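Peptidase, M20/M25/M40 family (Staphylococcus aureus, PDB 4EWT) is a putative dimanganese amidohydrolase of the M20 peptidase family that probably cleaves the amide bond of N-acylated amino acids. Local coordinates at residues A[333-338]-A[344-349]; A[46-51]-A[121-126]. All coordinates share one frame; numbering follows the deposited sequence. Where two conformers were deposited one is given.

Interaction 1: A[333-338]-A[344-349]; sequences EDFAYY and SAFIYT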
loop_
_atom_site.group_PDB
_atom_site.type_symbol
_atom_site.label_atom_id
_atom_site.label_comp_id
_atom_site.label_asym_id
_atom_site.label_seq_id
_atom_site.Cartn_x
_atom_site.Cartn_y
_atom_site.Cartn_z
ATOM N N GLU A 333 -4.866 -23.724 22.178
ATOM C CA GLU A 333 -5.117 -24.940 22.915
ATOM C C GLU A 333 -6.365 -24.691 23.754
ATOM O O GLU A 333 -6.441 -23.677 24.462
ATOM C CB GLU A 333 -3.886 -25.247 23.788
ATOM C CG GLU A 333 -4.074 -26.254 24.900
ATOM C CD GLU A 333 -4.466 -27.621 24.409
ATOM O OE1 GLU A 333 -3.725 -28.179 23.570
ATOM O OE2 GLU A 333 -5.516 -28.129 24.860
ATOM N N ASP A 334 -7.345 -25.591 23.686
ATOM C CA ASP A 334 -8.582 -25.352 24.434
ATOM C C ASP A 334 -8.516 -25.659 25.931
ATOM O O ASP A 334 -9.443 -25.341 26.676
ATOM C CB ASP A 334 -9.835 -25.898 23.719
ATOM C CG ASP A 334 -10.274 -27.266 24.209
ATOM O OD1 ASP A 334 -9.488 -27.977 24.869
ATOM O OD2 ASP A 334 -11.437 -27.628 23.906
ATOM N N PHE A 335 -7.392 -26.215 26.371
ATOM C CA PHE A 335 -7.069 -26.270 27.798
ATOM C C PHE A 335 -7.194 -24.879 28.417
ATOM O O PHE A 335 -7.444 -24.745 29.617
ATOM C CB PHE A 335 -5.652 -26.809 28.024
ATOM C CG PHE A 335 -5.307 -27.027 29.472
ATOM C CD1 PHE A 335 -5.561 -28.253 30.081
ATOM C CD2 PHE A 335 -4.715 -26.008 30.227
ATOM C CE1 PHE A 335 -5.252 -28.470 31.412
ATOM C CE2 PHE A 335 -4.397 -26.208 31.559
ATOM C CZ PHE A 335 -4.670 -27.451 32.163
ATOM N N ALA A 336 -7.021 -23.851 27.585
ATOM C CA ALA A 336 -7.094 -22.461 28.039
ATOM C C ALA A 336 -8.417 -22.126 28.714
ATOM O O ALA A 336 -8.467 -21.243 29.568
ATOM C CB ALA A 336 -6.840 -21.522 26.888
ATOM N N TYR A 337 -9.482 -22.815 28.311
ATOM C CA TYR A 337 -10.788 -22.697 28.959
ATOM C C TYR A 337 -10.782 -23.178 30.408
ATOM O O TYR A 337 -11.371 -22.522 31.261
ATOM C CB TYR A 337 -11.873 -23.435 28.169
ATOM C CG TYR A 337 -12.349 -22.695 26.933
ATOM C CD1 TYR A 337 -12.979 -21.456 27.035
ATOM C CD2 TYR A 337 -12.191 -23.251 25.665
ATOM C CE1 TYR A 337 -13.422 -20.780 25.895
ATOM C CE2 TYR A 337 -12.630 -22.600 24.533
ATOM C CZ TYR A 337 -13.239 -21.365 24.652
ATOM O OH TYR A 337 -13.668 -20.727 23.519
ATOM N N TYR A 338 -10.121 -24.306 30.691
ATOM C CA TYR A 338 -9.923 -24.745 32.082
ATOM C C TYR A 338 -9.120 -23.702 32.836
ATOM O O TYR A 338 -9.460 -23.331 33.960
ATOM C CB TYR A 338 -9.157 -26.077 32.174
ATOM C CG TYR A 338 -9.761 -27.197 31.389
ATOM C CD1 TYR A 338 -10.967 -27.774 31.783
ATOM C CD2 TYR A 338 -9.127 -27.694 30.260
ATOM C CE1 TYR A 338 -11.530 -28.789 31.066
ATOM C CE2 TYR A 338 -9.684 -28.721 29.535
ATOM C CZ TYR A 338 -10.891 -29.265 29.948
ATOM O OH TYR A 338 -11.469 -30.291 29.240
ATOM N N SER A 344 -4.541 -23.102 36.819
ATOM C CA SER A 344 -4.082 -24.310 36.141
ATOM C C SER A 344 -2.644 -24.184 35.668
ATOM O O SER A 344 -2.073 -23.086 35.665
ATOM C CB SER A 344 -4.992 -24.638 34.954
ATOM O OG SER A 344 -6.351 -24.453 35.298
ATOM N N ALA A 345 -2.075 -25.331 35.295
ATOM C CA ALA A 345 -0.758 -25.410 34.689
ATOM C C ALA A 345 -0.811 -26.413 33.543
ATOM O O ALA A 345 -1.242 -27.559 33.710
ATOM C CB ALA A 345 0.277 -25.829 35.707
ATOM N N PHE A 346 -0.400 -25.958 32.368
ATOM C CA PHE A 346 -0.295 -26.820 31.203
ATOM C C PHE A 346 1.185 -26.945 30.953
ATOM O O PHE A 346 1.855 -25.945 30.707
ATOM C CB PHE A 346 -1.009 -26.168 30.018
ATOM C CG PHE A 346 -1.222 -27.079 28.833
ATOM C CD1 PHE A 346 -2.055 -28.201 28.923
ATOM C CD2 PHE A 346 -0.622 -26.795 27.616
ATOM C CE1 PHE A 346 -2.272 -29.026 27.807
ATOM C CE2 PHE A 346 -0.841 -27.611 26.488
ATOM C CZ PHE A 346 -1.665 -28.724 26.594
ATOM N N ILE A 347 1.706 -28.161 31.065
ATOM C CA ILE A 347 3.148 -28.374 30.928
ATOM C C ILE A 347 3.467 -29.308 29.761
ATOM O O ILE A 347 2.579 -29.960 29.217
ATOM C CB ILE A 347 3.804 -28.876 32.252
ATOM C CG1 ILE A 347 3.282 -30.258 32.637
ATOM C CG2 ILE A 347 3.597 -27.854 33.379
ATOM C CD1 ILE A 347 3.997 -30.903 33.811
ATOM N N TYR A 348 4.736 -29.362 29.376
ATOM C CA TYR A 348 5.130 -30.098 28.194
ATOM C C TYR A 348 6.100 -31.230 28.496
ATOM O O TYR A 348 6.981 -31.093 29.349
ATOM C CB TYR A 348 5.777 -29.160 27.179
ATOM C CG TYR A 348 4.986 -27.917 26.843
ATOM C CD1 TYR A 348 3.748 -28.000 26.204
ATOM C CD2 TYR A 348 5.491 -26.655 27.140
ATOM C CE1 TYR A 348 3.030 -26.856 25.870
ATOM C CE2 TYR A 348 4.784 -25.501 26.806
ATOM C CZ TYR A 348 3.553 -25.612 26.179
ATOM O OH TYR A 348 2.845 -24.480 25.855
ATOM N N THR A 349 5.927 -32.345 27.786
ATOM C CA THR A 349 6.877 -33.450 27.824
ATOM C C THR A 349 7.639 -33.534 26.494
ATOM O O THR A 349 7.037 -33.733 25.432
ATOM C CB THR A 349 6.186 -34.818 28.078
ATOM O OG1 THR A 349 5.417 -34.772 29.287
ATOM C CG2 THR A 349 7.239 -35.931 28.188
#
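Phe335 and Phe346 pack against each other in a buried helix-to-strand contact of the metal-binding alpha/beta domain of this M20-family enzyme, where the start of helix 335-341 lies against strand 344-350 of the mixed sheet. No hydrogen bond crosses between the segments, so packing carries the contact. The ring centroids are 4.8 Å apart and the planes are inclined by 34°, an oblique pairing. CD1 of Phe346 lies over one face of the Phe335 ring, offset toward its rim, 3.5 Å from Phe335 CG. In both residues CG is anti to the backbone N (chi1 -174° for Phe335), a torsion that sends each ring across the interface. The far end of Phe335 rests on the strand: its CE2 is 3.8 Å from Ser344 CB. Ser344 OG itself bonds to Arg342 O.

Glu333 covers part of Phe346 by a CH-pi contact, with CG 4.2 Å from the ring centroid and 27° off its normal. A bend at chi2 folds the carboxylate back toward its own chain, where OE2 also pairs with Arg76 of strand 72-78. This side chain comes within about 4 Å of a bound manganese, so Glu333 links the aromatic pair to the neighbourhood of the metal site. Glu333 OE2 makes a capping bond at the turn into the helix, accepting from Phe335 N at 3.1 Å through its anti lone pair.

Interaction 2: A[46-51]-A[121-126]; sequences GKDVEV and EMKDSF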
loop_
_atom_site.group_PDB
_atom_site.type_symbol
_atom_site.label_atom_id
_atom_site.label_comp_id
_atom_site.label_asym_id
_atom_site.label_seq_id
_atom_site.Cartn_x
_atom_site.Cartn_y
_atom_site.Cartn_z
ATOM N N GLY A 46 -13.846 -52.792 35.840
ATOM C CA GLY A 46 -13.120 -53.651 36.784
ATOM C C GLY A 46 -12.144 -52.898 37.664
ATOM O O GLY A 46 -11.464 -53.497 38.497
ATOM N N LYS A 47 -12.079 -51.580 37.472
ATOM C CA LYS A 47 -11.193 -50.714 38.249
ATOM C C LYS A 47 -11.977 -49.832 39.211
ATOM O O LYS A 47 -13.129 -49.487 38.945
ATOM C CB LYS A 47 -10.269 -49.927 37.315
ATOM C CG LYS A 47 -9.302 -50.887 36.638
ATOM C CD LYS A 47 -8.495 -50.307 35.509
ATOM C CE LYS A 47 -8.033 -51.477 34.652
ATOM N NZ LYS A 47 -7.316 -51.075 33.436
ATOM N N ASP A 48 -11.363 -49.506 40.345
ATOM C CA ASP A 48 -12.066 -48.855 41.455
ATOM C C ASP A 48 -12.101 -47.340 41.299
ATOM O O ASP A 48 -11.423 -46.611 42.018
ATOM C CB ASP A 48 -11.443 -49.265 42.801
ATOM C CG ASP A 48 -12.205 -48.717 44.010
ATOM O OD1 ASP A 48 -13.427 -48.443 43.921
ATOM O OD2 ASP A 48 -11.560 -48.567 45.068
ATOM N N VAL A 49 -12.897 -46.882 40.336
ATOM C CA VAL A 49 -13.118 -45.455 40.086
ATOM C C VAL A 49 -14.599 -45.210 39.785
ATOM O O VAL A 49 -15.326 -46.149 39.466
ATOM C CB VAL A 49 -12.261 -44.943 38.894
ATOM C CG1 VAL A 49 -10.767 -45.109 39.174
ATOM C CG2 VAL A 49 -12.651 -45.640 37.587
ATOM N N GLU A 50 -15.049 -43.972 39.889
ATOM C CA GLU A 50 -16.354 -43.626 39.366
ATOM C C GLU A 50 -16.248 -43.050 37.979
ATOM O O GLU A 50 -15.605 -42.080 37.775
ATOM C CB GLU A 50 -17.135 -42.673 40.250
ATOM C CG GLU A 50 -16.765 -42.586 41.702
ATOM C CD GLU A 50 -17.335 -41.327 42.348
ATOM O OE1 GLU A 50 -18.168 -40.651 41.723
ATOM O OE2 GLU A 50 -16.933 -40.997 43.468
ATOM N N VAL A 51 -16.876 -43.658 37.011
ATOM C CA VAL A 51 -16.846 -43.037 35.724
ATOM C C VAL A 51 -18.172 -42.478 35.269
ATOM O O VAL A 51 -19.166 -43.151 35.107
ATOM C CB VAL A 51 -16.155 -43.822 34.643
ATOM C CG1 VAL A 51 -15.835 -45.164 35.048
ATOM C CG2 VAL A 51 -16.888 -43.767 33.407
ATOM N N GLU A 121 -5.029 -47.627 42.660
ATOM C CA GLU A 121 -4.556 -48.674 43.559
ATOM C C GLU A 121 -3.724 -48.101 44.709
ATOM O O GLU A 121 -3.195 -48.843 45.536
ATOM C CB GLU A 121 -3.841 -49.800 42.782
ATOM C CG GLU A 121 -2.542 -49.433 42.112
ATOM C CD GLU A 121 -2.256 -50.265 40.867
ATOM O OE1 GLU A 121 -1.092 -50.261 40.408
ATOM O OE2 GLU A 121 -3.187 -50.906 40.327
ATOM N N MET A 122 -3.658 -46.771 44.769
ATOM C CA MET A 122 -2.880 -46.068 45.785
ATOM C C MET A 122 -3.711 -45.080 46.602
ATOM O O MET A 122 -3.187 -44.069 47.078
ATOM C CB MET A 122 -1.696 -45.336 45.149
ATOM C CG MET A 122 -0.684 -46.245 44.458
ATOM S SD MET A 122 0.756 -45.332 43.871
ATOM C CE MET A 122 1.622 -45.045 45.413
ATOM N N LYS A 123 -4.995 -45.378 46.786
ATOM C CA LYS A 123 -5.868 -44.508 47.573
ATOM C C LYS A 123 -5.371 -44.342 49.009
ATOM O O LYS A 123 -5.717 -43.361 49.675
ATOM C CB LYS A 123 -7.314 -45.008 47.552
ATOM C CG LYS A 123 -7.972 -44.933 46.184
ATOM C CD LYS A 123 -9.406 -45.417 46.246
ATOM C CE LYS A 123 -10.097 -45.286 44.899
ATOM N NZ LYS A 123 -11.542 -45.637 45.017
ATOM N N ASP A 124 -4.494 -45.231 49.438
ATOM C CA ASP A 124 -3.932 -45.252 50.794
ATOM C C ASP A 124 -2.753 -44.262 50.835
ATOM O O ASP A 124 -2.141 -44.113 51.854
ATOM C CB ASP A 124 -3.376 -46.630 51.184
ATOM C CG ASP A 124 -4.467 -47.658 51.452
ATOM O OD1 ASP A 124 -5.653 -47.280 51.501
ATOM O OD2 ASP A 124 -4.130 -48.850 51.619
ATOM N N SER A 125 -2.443 -43.634 49.725
ATOM C CA SER A 125 -1.311 -42.698 49.647
ATOM C C SER A 125 -1.669 -41.226 49.404
ATOM O O SER A 125 -0.774 -40.388 49.253
ATOM C CB SER A 125 -0.301 -43.165 48.592
ATOM O OG SER A 125 0.231 -44.431 48.936
ATOM N N PHE A 126 -2.961 -40.908 49.352
ATOM C CA PHE A 126 -3.390 -39.510 49.241
ATOM C C PHE A 126 -4.750 -39.269 49.881
ATOM O O PHE A 126 -5.401 -40.207 50.349
ATOM C CB PHE A 126 -3.349 -38.999 47.783
ATOM C CG PHE A 126 -4.275 -39.727 46.838
ATOM C CD1 PHE A 126 -5.549 -39.231 46.571
ATOM C CD2 PHE A 126 -3.861 -40.896 46.192
ATOM C CE1 PHE A 126 -6.405 -39.892 45.691
ATOM C CE2 PHE A 126 -4.707 -41.570 45.305
ATOM C CZ PHE A 126 -5.980 -41.070 45.056
#
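Lys123 and Asp48 approach each other obliquely, and their side chains bridge two surface loops of the alpha/beta domain. Segment 46-51 leads into edge strand 50-52, while segment 121-126 links helix 105-120 to strand 129-135. Beyond CG the lysine is fully extended, which places its ammonium at the end of a straight arm directed at Asp48. The carboxylate is set to receive it because Asp48 CG lies beside its own carbonyl carbon (chi1 -175°), bringing side-chain and main-chain oxygens to the same ammonium. NZ of Lys123 is 2.9 Å from Asp48 OD2, a salt bridge whose hydrogen-bond geometry is weak. Lys123 NZ also donates to Asp48 O at 3.2 Å, from above the carbonyl plane, 42° out of it, with a C=O...N angle of 136°. Asp48 is the centre of an inverse gamma turn, closed by a weak Val49 N to Lys47 O bond. A further, weak bond from Lys123 NZ to Asp65 O ties in the end of strand 60-65, and the Lys123 side chain touches Ile64 there. One ammonium thus serves a charged and a neutral oxygen of a single residue; with Asp48 exposed and Lys123 partly so, solvent probably screens the charge attraction.

How the interactions relate
The two contacts represent opposite environments of one mixed sheet. Interaction 1 is buried, its centre about 7 Å from the centre of the chain, and joins a helix to strand 344-350; interaction 2 lies on the surface, its centre about 28 Å from the centre of the chain, and joins loops near edge strand 50-52. Their centres are about 25 Å apart and their nearest atoms about 15 Å, so they do not touch. Buried area follows place: 276 Å² for interaction 1 against 97 Å² for interaction 2. The inner contact relies on apolar aromatic packing, with Glu333 reaching toward a manganese, whereas the outer one depends on charge pairing through a single ammonium and its oxygen partners.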